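Local coordinates for protein transcription elongation factor Spt5 (Methanocaldococcus jannaschii, PDB 3LPE) that stimulates transcription elongation as a heterodimer with Spt4, its NGN domain serving as the effector that engages RNA polymerase, at residues I12-T17 against G75-T80. Residues are numbered along the deposited sequence; the frame is centred on the assembly and turned at random.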
loop_
_atom_site.group_PDB
_atom_site.type_symbol
_atom_site.label_atom_id
_atom_site.label_comp_id
_atom_site.label_asym_id
_atom_site.label_seq_id
_atom_site.Cartn_x
_atom_site.Cartn_y
_atom_site.Cartn_z
ATOM N N ILE A 12 5.929 -10.604 3.518
ATOM C CA ILE A 12 4.703 -9.841 3.397
ATOM C C ILE A 12 3.652 -10.489 4.298
ATOM O O ILE A 12 3.528 -11.701 4.319
ATOM C CB ILE A 12 4.181 -9.853 1.962
ATOM C CG1 ILE A 12 5.231 -9.252 1.015
ATOM C CG2 ILE A 12 2.915 -9.034 1.866
ATOM C CD1 ILE A 12 5.023 -9.661 -0.415
ATOM N N PHE A 13 2.909 -9.675 5.041
ATOM C CA PHE A 13 1.894 -10.210 5.964
ATOM C C PHE A 13 0.535 -9.599 5.661
ATOM O O PHE A 13 0.448 -8.442 5.234
ATOM C CB PHE A 13 2.274 -9.899 7.418
ATOM C CG PHE A 13 3.499 -10.639 7.882
ATOM C CD1 PHE A 13 3.406 -11.955 8.302
ATOM C CD2 PHE A 13 4.750 -10.035 7.851
ATOM C CE1 PHE A 13 4.541 -12.658 8.710
ATOM C CE2 PHE A 13 5.883 -10.727 8.269
ATOM C CZ PHE A 13 5.775 -12.034 8.693
ATOM N N ALA A 14 -0.518 -10.379 5.876
ATOM C CA ALA A 14 -1.875 -9.848 5.811
ATOM C C ALA A 14 -2.308 -9.422 7.216
ATOM O O ALA A 14 -2.215 -10.203 8.157
ATOM C CB ALA A 14 -2.835 -10.898 5.210
ATOM N N VAL A 15 -2.713 -8.160 7.353
ATOM C CA VAL A 15 -3.199 -7.609 8.609
ATOM C C VAL A 15 -4.729 -7.499 8.479
ATOM O O VAL A 15 -5.229 -6.902 7.538
ATOM C CB VAL A 15 -2.603 -6.212 8.864
ATOM C CG1 VAL A 15 -3.291 -5.529 10.046
ATOM C CG2 VAL A 15 -1.117 -6.332 9.102
ATOM N N ARG A 16 -5.458 -8.098 9.406
ATOM C CA ARG A 16 -6.918 -8.063 9.319
ATOM C C ARG A 16 -7.460 -6.754 9.868
ATOM O O ARG A 16 -7.078 -6.313 10.928
ATOM C CB ARG A 16 -7.542 -9.245 10.047
ATOM C CG ARG A 16 -9.069 -9.256 9.935
ATOM C CD ARG A 16 -9.711 -10.476 10.575
ATOM N NE ARG A 16 -11.171 -10.384 10.433
ATOM C CZ ARG A 16 -12.047 -11.129 11.104
ATOM N NH1 ARG A 16 -11.619 -12.024 11.979
ATOM N NH2 ARG A 16 -13.350 -10.951 10.916
ATOM N N THR A 17 -8.378 -6.127 9.140
ATOM C CA THR A 17 -8.943 -4.890 9.619
ATOM C C THR A 17 -10.442 -4.996 9.560
ATOM O O THR A 17 -10.970 -5.975 9.032
ATOM C CB THR A 17 -8.523 -3.705 8.725
ATOM O OG1 THR A 17 -9.287 -3.728 7.510
ATOM C CG2 THR A 17 -6.983 -3.775 8.399
ATOM N N GLY A 75 -5.633 -8.104 13.963
ATOM C CA GLY A 75 -4.407 -8.842 14.178
ATOM C C GLY A 75 -3.733 -9.217 12.856
ATOM O O GLY A 75 -4.101 -8.710 11.800
ATOM N N ILE A 76 -2.766 -10.125 12.926
ATOM C CA ILE A 76 -2.009 -10.555 11.747
ATOM C C ILE A 76 -2.357 -11.998 11.379
ATOM O O ILE A 76 -2.430 -12.877 12.236
ATOM C CB ILE A 76 -0.499 -10.410 12.007
ATOM C CG1 ILE A 76 -0.194 -8.991 12.504
ATOM C CG2 ILE A 76 0.328 -10.735 10.732
ATOM C CD1 ILE A 76 1.262 -8.773 12.947
ATOM N N VAL A 77 -2.644 -12.221 10.103
ATOM C CA VAL A 77 -2.867 -13.563 9.579
ATOM C C VAL A 77 -1.576 -14.356 9.695
ATOM O O VAL A 77 -0.503 -13.828 9.399
ATOM C CB VAL A 77 -3.332 -13.486 8.110
ATOM C CG1 VAL A 77 -3.388 -14.866 7.455
ATOM C CG2 VAL A 77 -4.682 -12.817 8.055
ATOM N N PRO A 78 -1.661 -15.626 10.144
ATOM C CA PRO A 78 -0.458 -16.442 10.324
ATOM C C PRO A 78 0.212 -16.754 8.985
ATOM O O PRO A 78 -0.477 -17.013 7.993
ATOM C CB PRO A 78 -0.987 -17.733 10.948
ATOM C CG PRO A 78 -2.340 -17.399 11.468
ATOM C CD PRO A 78 -2.880 -16.329 10.587
ATOM N N GLY A 79 1.536 -16.690 8.963
ATOM C CA GLY A 79 2.320 -17.067 7.798
ATOM C C GLY A 79 2.503 -15.920 6.830
ATOM O O GLY A 79 1.683 -15.022 6.785
ATOM N N THR A 80 3.584 -15.953 6.054
ATOM C CA THR A 80 3.829 -14.919 5.067
ATOM C C THR A 80 2.953 -15.138 3.839
ATOM O O THR A 80 2.378 -16.210 3.650
ATOM C CB THR A 80 5.316 -14.897 4.630
ATOM O OG1 THR A 80 5.716 -16.223 4.276
ATOM C CG2 THR A 80 6.218 -14.404 5.786
HETATM O O HOH W 1 -0.018 -12.788 7.050
#
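Val-15 and Ile-76 face each other as an antiparallel non-hydrogen-bonded pair in the four-stranded antiparallel sheet of the NGN domain. Strand 12-17 is a central strand, and strand 73-76 is one of the two edge strands within this chain. Two backbone hydrogen bonds join segments 12-17 and 75-80. Val-77 N donates to Ala-14 O at 2.8 Å, and Arg-16 N donates to Gly-75 O, also at 2.8 Å. Gly-75 O also receives a CA-H...O contact from Val-15.

Past Val-77, segment 75-80 loops away from strand 12-17, and a water fills the place of direct pairing. It accepts from Ala-14 N at 2.7 Å and donates to Val-77 O and Gly-79 O. The one water thus links the strand N-H to two loop carbonyls. Gly-79 has a positive phi (87°), and the chain comes back at Thr-80, whose CA makes a CA-H...O contact with Ile-12 O.

The apolar contacts fall on two faces of the sheet. On one, Val-15 meets Ile-76, and the CG2 branch of Ile-76 sits 3.9 Å from Phe-13 CB. Helix 60-67 packs on Ile-76 through Val-63, Glu-64 and Ile-67, while Met-29 of helix 22-35 touches Val-15. On the other, Ala-14 CB rests against CB and CG2 of Val-77, with Tyr-52 and Leu-54 of strand 52-57 beside them. At the far end Ile-12 packs on Ile-41 of the RNA polymerase subunit E'' chain.

With CG anti to its carbonyl carbon (chi1 -68°), the Phe-13 ring is carried toward the loop. It lies obliquely against the returning part, with CD1 3.8 Å from Gly-79 O and CZ 3.8 Å from the Thr-80 methyl, CG2.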